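Local coordinates for protein ORF14 (Streptomyces clavuligerus, PDB 2WPX) that binds acetyl-CoA as a tandem GNAT-fold protein of the clavulanic acid biosynthesis pathway and probably acts as an acyltransferase, at residues 183-187 and 188-192; 226-230 and 231-235; 23-26 and 27-30. All coordinates share one frame; numbering follows the deposited sequence.

Interaction 1: 183-187 and 188-192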
loop_
_atom_site.group_PDB
_atom_site.type_symbol
_atom_site.label_atom_id
_atom_site.label_comp_id
_atom_site.label_asym_id
_atom_site.label_seq_id
_atom_site.Cartn_x
_atom_site.Cartn_y
_atom_site.Cartn_z
ATOM N N VAL A 183 -22.300 -1.050 11.402
ATOM C CA VAL A 183 -22.225 0.422 11.172
ATOM C C VAL A 183 -21.298 0.745 9.959
ATOM O O VAL A 183 -20.362 -0.032 9.630
ATOM C CB VAL A 183 -21.741 1.165 12.472
ATOM C CG1 VAL A 183 -20.260 0.841 12.762
ATOM C CG2 VAL A 183 -21.934 2.683 12.393
ATOM N N THR A 184 -21.534 1.880 9.301
ATOM C CA THR A 184 -20.723 2.318 8.143
ATOM C C THR A 184 -20.345 3.768 8.320
ATOM O O THR A 184 -21.086 4.547 8.938
ATOM C CB THR A 184 -21.489 2.215 6.782
ATOM O OG1 THR A 184 -22.640 3.097 6.798
ATOM C CG2 THR A 184 -21.936 0.782 6.517
ATOM N N TRP A 185 -19.201 4.147 7.769
ATOM C CA TRP A 185 -18.811 5.558 7.701
ATOM C C TRP A 185 -17.789 5.782 6.556
ATOM O O TRP A 185 -17.120 4.828 6.123
ATOM C CB TRP A 185 -18.234 5.991 9.041
ATOM C CG TRP A 185 -16.959 5.361 9.413
ATOM C CD1 TRP A 185 -15.722 5.722 8.998
ATOM C CD2 TRP A 185 -16.764 4.268 10.322
ATOM N NE1 TRP A 185 -14.763 4.964 9.602
ATOM C CE2 TRP A 185 -15.373 4.056 10.419
ATOM C CE3 TRP A 185 -17.626 3.461 11.071
ATOM C CZ2 TRP A 185 -14.824 3.058 11.210
ATOM C CZ3 TRP A 185 -17.084 2.480 11.864
ATOM C CH2 TRP A 185 -15.685 2.285 11.926
ATOM N N GLY A 186 -17.692 7.038 6.106
ATOM C CA GLY A 186 -16.935 7.417 4.915
ATOM C C GLY A 186 -15.466 7.624 5.237
ATOM O O GLY A 186 -14.840 6.805 5.966
ATOM N N THR A 187 -14.907 8.728 4.735
ATOM C CA THR A 187 -13.483 8.927 4.737
ATOM C C THR A 187 -12.991 9.272 6.111
ATOM O O THR A 187 -11.872 8.940 6.463
ATOM C CB THR A 187 -13.129 10.056 3.746
ATOM O OG1 THR A 187 -13.673 9.708 2.460
ATOM C CG2 THR A 187 -11.663 10.208 3.616
ATOM N N ILE A 188 -13.815 9.955 6.894
ATOM C CA ILE A 188 -13.380 10.373 8.205
ATOM C C ILE A 188 -14.093 9.484 9.210
ATOM O O ILE A 188 -15.317 9.286 9.131
ATOM C CB ILE A 188 -13.741 11.895 8.475
ATOM C CG1 ILE A 188 -13.161 12.814 7.392
ATOM C CG2 ILE A 188 -13.358 12.291 9.894
ATOM C CD1 ILE A 188 -11.616 12.681 7.291
ATOM N N THR A 189 -13.326 8.953 10.148
ATOM C CA THR A 189 -13.875 8.078 11.202
ATOM C C THR A 189 -14.559 8.846 12.354
ATOM O O THR A 189 -13.982 9.686 12.985
ATOM C CB THR A 189 -12.803 7.063 11.723
ATOM O OG1 THR A 189 -13.358 6.210 12.749
ATOM C CG2 THR A 189 -11.706 7.787 12.325
ATOM N N PRO A 190 -15.836 8.584 12.598
ATOM C CA PRO A 190 -16.461 9.268 13.756
ATOM C C PRO A 190 -15.609 9.093 15.050
ATOM O O PRO A 190 -15.076 8.034 15.285
ATOM C CB PRO A 190 -17.828 8.582 13.864
ATOM C CG PRO A 190 -18.088 8.133 12.404
ATOM C CD PRO A 190 -16.722 7.572 12.015
ATOM N N ASP A 191 -15.452 10.153 15.833
ATOM C CA ASP A 191 -14.797 10.079 17.146
ATOM C C ASP A 191 -15.160 8.794 17.916
ATOM O O ASP A 191 -14.299 8.181 18.529
ATOM C CB ASP A 191 -15.195 11.293 18.007
ATOM C CG ASP A 191 -14.753 12.632 17.394
ATOM O OD1 ASP A 191 -14.328 12.668 16.207
ATOM O OD2 ASP A 191 -14.846 13.669 18.101
ATOM N N GLU A 192 -16.430 8.414 17.884
ATOM C CA GLU A 192 -16.930 7.273 18.593
ATOM C C GLU A 192 -16.135 5.994 18.336
ATOM O O GLU A 192 -15.991 5.166 19.257
ATOM C CB GLU A 192 -18.377 7.074 18.149
ATOM C CG GLU A 192 -19.098 5.971 18.816
ATOM C CD GLU A 192 -20.596 6.008 18.520
ATOM O OE1 GLU A 192 -21.367 5.240 19.138
ATOM O OE2 GLU A 192 -21.026 6.803 17.654
HETATM O O HOH W 1 -17.097 9.772 7.159
#
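Pro190 lies against one face of the Trp185 indole, its CD 3.6 Å from the centroid of the five-membered ring and 18° off the ring normal, a CH-pi contact. Between the two residues, CG of Trp185 and CD of Pro190 come nearest, at 3.4 Å. Trp185 reaches this place because CG sits between the backbone N and the carbonyl carbon (chi1 67°), which swings the indole back over the turn that follows. Thr189 OG1 lies above the same face near its rim, while Thr189 CB approaches Trp185 NE1 obliquely at 3.6 Å. These contacts fold the chain where strand 180-185, an outermost strand next to strand 234-242, ends and a short loop leads into helix 191-199; the loop joins strand to helix with the tryptophan buried against it. His237 stacks on the Trp185 ring, and the ring of Tyr193 also meets it. A polar link across the turn runs through a water, which donates to Ile188 O at 2.7 Å and accepts a weak bond from Gly186 N at 3.0 Å. Beyond the turn, Thr187 OG1 is hydrogen-bonded to Ala235 N, and the backbone of Thr189 is held at both polar atoms, N by Glu225 and O by Arg222.

Interaction 2: 226-230 and 231-235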
loop_
_atom_site.group_PDB
_atom_site.type_symbol
_atom_site.label_atom_id
_atom_site.label_comp_id
_atom_site.label_asym_id
_atom_site.label_seq_id
_atom_site.Cartn_x
_atom_site.Cartn_y
_atom_site.Cartn_z
ATOM N N THR A 226 -5.863 12.707 6.830
ATOM C CA THR A 226 -5.552 13.951 6.124
ATOM C C THR A 226 -4.613 13.723 4.927
ATOM O O THR A 226 -4.777 14.398 3.907
ATOM C CB THR A 226 -5.020 15.102 7.033
ATOM O OG1 THR A 226 -3.675 14.826 7.468
ATOM C CG2 THR A 226 -5.928 15.287 8.231
ATOM N N MET A 227 -3.684 12.765 5.055
ATOM C CA MET A 227 -2.788 12.394 3.965
ATOM C C MET A 227 -3.590 11.885 2.744
ATOM O O MET A 227 -3.346 12.300 1.620
ATOM C CB MET A 227 -1.741 11.371 4.427
ATOM C CG MET A 227 -0.963 10.718 3.319
ATOM S SD MET A 227 -0.145 9.209 3.822
ATOM C CE MET A 227 -1.595 8.154 4.012
ATOM N N ARG A 228 -4.552 11.011 3.018
ATOM C CA ARG A 228 -5.486 10.482 2.061
ATOM C C ARG A 228 -6.278 11.546 1.329
ATOM O O ARG A 228 -6.401 11.529 0.129
ATOM C CB ARG A 228 -6.476 9.572 2.781
ATOM C CG ARG A 228 -6.317 8.149 2.450
ATOM C CD ARG A 228 -5.901 7.338 3.623
ATOM N NE ARG A 228 -5.821 5.900 3.325
ATOM C CZ ARG A 228 -5.117 5.030 4.046
ATOM N NH1 ARG A 228 -4.419 5.453 5.101
ATOM N NH2 ARG A 228 -5.111 3.734 3.715
ATOM N N VAL A 229 -6.841 12.466 2.085
ATOM C CA VAL A 229 -7.678 13.499 1.521
ATOM C C VAL A 229 -6.826 14.360 0.643
ATOM O O VAL A 229 -7.270 14.701 -0.446
ATOM C CB VAL A 229 -8.390 14.387 2.615
ATOM C CG1 VAL A 229 -9.138 15.505 1.965
ATOM C CG2 VAL A 229 -9.370 13.551 3.459
ATOM N N GLY A 230 -5.608 14.685 1.093
ATOM C CA GLY A 230 -4.686 15.487 0.290
ATOM C C GLY A 230 -4.287 14.767 -0.998
ATOM O O GLY A 230 -4.003 15.381 -2.029
ATOM N N ARG A 231 -4.261 13.449 -0.928
ATOM C CA ARG A 231 -3.993 12.669 -2.103
ATOM C C ARG A 231 -5.275 12.394 -2.929
ATOM O O ARG A 231 -5.217 11.724 -3.913
ATOM C CB ARG A 231 -3.233 11.392 -1.705
ATOM C CG ARG A 231 -1.776 11.775 -1.347
ATOM C CD ARG A 231 -0.996 10.653 -0.641
ATOM N NE ARG A 231 -0.976 9.463 -1.443
ATOM C CZ ARG A 231 -0.221 8.403 -1.163
ATOM N NH1 ARG A 231 0.622 8.454 -0.125
ATOM N NH2 ARG A 231 -0.277 7.329 -1.938
ATOM N N GLY A 232 -6.399 12.972 -2.547
ATOM C CA GLY A 232 -7.643 12.817 -3.310
ATOM C C GLY A 232 -8.274 11.433 -3.148
ATOM O O GLY A 232 -9.106 11.026 -3.965
ATOM N N ARG A 233 -7.818 10.695 -2.126
ATOM C CA ARG A 233 -8.348 9.374 -1.831
ATOM C C ARG A 233 -9.579 9.473 -0.929
ATOM O O ARG A 233 -9.589 10.222 0.054
ATOM C CB ARG A 233 -7.287 8.513 -1.126
ATOM C CG ARG A 233 -6.246 7.999 -2.083
ATOM C CD ARG A 233 -5.143 7.313 -1.378
ATOM N NE ARG A 233 -4.211 6.736 -2.346
ATOM C CZ ARG A 233 -4.336 5.492 -2.795
ATOM N NH1 ARG A 233 -5.347 4.737 -2.375
ATOM N NH2 ARG A 233 -3.474 5.005 -3.657
ATOM N N ARG A 234 -10.569 8.655 -1.252
ATOM C CA ARG A 234 -11.814 8.549 -0.547
ATOM C C ARG A 234 -11.842 7.162 0.130
ATOM O O ARG A 234 -11.311 6.193 -0.429
ATOM C CB ARG A 234 -12.853 8.461 -1.653
ATOM C CG ARG A 234 -14.048 9.170 -1.487
ATOM C CD ARG A 234 -14.446 9.758 -2.842
ATOM N NE ARG A 234 -14.766 8.907 -3.997
ATOM C CZ ARG A 234 -14.249 9.104 -5.234
ATOM N NH1 ARG A 234 -13.309 10.034 -5.450
ATOM N NH2 ARG A 234 -14.639 8.376 -6.266
ATOM N N ALA A 235 -12.550 7.002 1.254
ATOM C CA ALA A 235 -12.566 5.681 1.890
ATOM C C ALA A 235 -13.959 5.241 2.325
ATOM O O ALA A 235 -14.867 6.068 2.449
ATOM C CB ALA A 235 -11.565 5.629 3.060
#
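Met227 sends CG anti to its backbone N (chi1 168°), and Arg231, four residues on, sends its own CG anti to the carbonyl carbon (chi1 -73°), which lays the two chains side by side and pointing the same way. Met227 CG meets Arg231 CD at 4.0 Å, and the sulfur comes obliquely to the guanidinium, SD to NH1 4.1 Å. Arg228 and Arg233 instead cross at an angle, touching through aliphatic carbons, Arg228 CG to Arg233 CB 3.7 Å, with guanidinium planes 87° apart. Their like charges are not in contact. Asp45 forms salt bridges with both Arg231 and Arg233, probably offsetting part of their positive charge; Arg233 also bonds to Ser255 OG. Backbone bonds close the helix end. Arg231 N donates to Met227 O at 2.9 Å, the last regular helical bond. Gly232 N then turns to Val229 O, also at 2.9 Å, coming from above the carbonyl plane, and Arg233 N reaches back to Arg228 O at 2.8 Å. Gly232, with a positive phi, is the residue at which the chain leaves the helical path. That phi, together with the bonds from Gly232 N and Arg233 N back into the last turn, makes a Schellman motif, here ending helix 222-230 and releasing the chain into strand 234-242 of the C-terminal GNAT-family region.

Interaction 3: 23-26 and 27-30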
loop_
_atom_site.group_PDB
_atom_site.type_symbol
_atom_site.label_atom_id
_atom_site.label_comp_id
_atom_site.label_asym_id
_atom_site.label_seq_id
_atom_site.Cartn_x
_atom_site.Cartn_y
_atom_site.Cartn_z
ATOM N N GLN A 23 7.138 15.507 -15.855
ATOM C CA GLN A 23 8.021 14.411 -16.283
ATOM C C GLN A 23 7.998 13.186 -15.409
ATOM O O GLN A 23 8.033 12.091 -15.901
ATOM C CB GLN A 23 9.482 14.896 -16.486
ATOM C CG GLN A 23 9.616 15.406 -17.947
ATOM C CD GLN A 23 10.941 16.069 -18.242
ATOM O OE1 GLN A 23 11.990 15.440 -18.114
ATOM N NE2 GLN A 23 10.896 17.329 -18.667
ATOM N N TRP A 24 7.998 13.369 -14.116
ATOM C CA TRP A 24 7.910 12.239 -13.196
ATOM C C TRP A 24 6.571 11.476 -13.366
ATOM O O TRP A 24 6.521 10.212 -13.413
ATOM C CB TRP A 24 8.055 12.793 -11.788
ATOM C CG TRP A 24 7.895 11.852 -10.756
ATOM C CD1 TRP A 24 8.694 10.808 -10.496
ATOM C CD2 TRP A 24 6.888 11.873 -9.732
ATOM N NE1 TRP A 24 8.230 10.129 -9.385
ATOM C CE2 TRP A 24 7.142 10.792 -8.880
ATOM C CE3 TRP A 24 5.785 12.680 -9.478
ATOM C CZ2 TRP A 24 6.324 10.494 -7.770
ATOM C CZ3 TRP A 24 4.998 12.407 -8.361
ATOM C CH2 TRP A 24 5.253 11.295 -7.544
ATOM N N LEU A 25 5.489 12.242 -13.480
ATOM C CA LEU A 25 4.147 11.684 -13.687
ATOM C C LEU A 25 4.184 10.841 -14.974
ATOM O O LEU A 25 3.753 9.656 -14.959
ATOM C CB LEU A 25 3.090 12.808 -13.762
ATOM C CG LEU A 25 2.800 13.601 -12.480
ATOM C CD1 LEU A 25 1.708 14.628 -12.699
ATOM C CD2 LEU A 25 2.360 12.607 -11.401
ATOM N N ASP A 26 4.739 11.414 -16.052
ATOM C CA ASP A 26 4.936 10.700 -17.297
ATOM C C ASP A 26 5.834 9.472 -17.237
ATOM O O ASP A 26 5.561 8.455 -17.845
ATOM C CB ASP A 26 5.480 11.659 -18.332
ATOM C CG ASP A 26 4.476 12.705 -18.698
ATOM O OD1 ASP A 26 4.849 13.753 -19.284
ATOM O OD2 ASP A 26 3.286 12.477 -18.367
ATOM N N LEU A 27 6.961 9.581 -16.569
ATOM C CA LEU A 27 7.787 8.416 -16.377
ATOM C C LEU A 27 6.956 7.289 -15.769
ATOM O O LEU A 27 7.095 6.121 -16.156
ATOM C CB LEU A 27 8.900 8.768 -15.416
ATOM C CG LEU A 27 9.791 7.630 -14.906
ATOM C CD1 LEU A 27 10.656 7.219 -16.073
ATOM C CD2 LEU A 27 10.637 8.068 -13.704
ATOM N N MET A 28 6.121 7.613 -14.784
ATOM C CA MET A 28 5.360 6.576 -14.113
ATOM C C MET A 28 4.300 5.977 -15.043
ATOM O O MET A 28 4.197 4.745 -15.156
ATOM C CB MET A 28 4.752 7.050 -12.773
ATOM C CG MET A 28 5.775 7.129 -11.653
ATOM S SD MET A 28 5.020 7.659 -10.108
ATOM C CE MET A 28 4.461 9.303 -10.550
ATOM N N ALA A 29 3.499 6.835 -15.668
ATOM C CA ALA A 29 2.477 6.385 -16.627
ATOM C C ALA A 29 3.073 5.455 -17.690
ATOM O O ALA A 29 2.477 4.421 -18.048
ATOM C CB ALA A 29 1.835 7.602 -17.304
ATOM N N LEU A 30 4.247 5.810 -18.206
ATOM C CA LEU A 30 4.908 4.963 -19.202
ATOM C C LEU A 30 5.454 3.664 -18.626
ATOM O O LEU A 30 5.270 2.620 -19.242
ATOM C CB LEU A 30 5.956 5.751 -19.974
ATOM C CG LEU A 30 6.698 5.269 -21.220
ATOM C CD1 LEU A 30 7.744 4.237 -20.844
ATOM C CD2 LEU A 30 5.805 4.740 -22.364
#
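Met28 covers one face of the Trp24 indole with its terminal methyl: CE stands 3.4 Å from the centroid of the six-membered ring and 8° off the normal, a CH-pi contact with the methyl almost over the ring centre. The sulfur lies farther out, SD 4.3 Å from the same centroid and oblique to the ring, so the pair is also a Met-aromatic contact. The bend at the end of the methionine (chi3 -63°) brings the methyl over the ring, while Trp24 CG is anti to its backbone N (chi1 175°). Leu25 CD2 touches the same methyl at 4.0 Å. Behind these side chains runs regular alpha-helical bonding: Met28 N to Trp24 O at 3.0 Å joins the backbones of this Trp-Met pair, flanked by Leu27 N to Gln23 O at 2.8 Å and Ala29 N to Leu25 O at 2.9 Å. Farther out, Met46 of helix 43-51 touches both Trp24 and Met28, and Ala73 of strand 69-79 lies against Trp24 and Leu27. Gln23 OE1 accepts a bond from Val70 N, tying the helix to the start of that strand. The side chain of Leu27 also meets Leu91 and stands about 8 Å from the bound acetyl-CoA. Helix 18-33 is thus an N-terminal helix of a GNAT fold, packed on the strands beside the cofactor, with an i to i+4 Trp-Met pair on its buried side.

Overall arrangement
From the N terminus, interaction 3 comes first, within helix 18-33 of the acetyl-CoA-binding N-terminal GNAT-family region. Interactions 1 and 2 follow in series, with no nesting or crossing: interaction 1 rounds the turn from strand 180-185 into helix 191-199, and interaction 2 the turn from helix 222-230 into strand 234-242. These two strands are neighbours, and the two turns touch, Thr187 packing on Val229. Interaction 3 stays separate, its centre about 21 Å from that of interaction 2 and about 35 Å from that of interaction 1. Asp45, on helix 43-51 that packs on helix 18-33, salt-bridges Arg231 and Arg233 of interaction 2 and so connects the two regions.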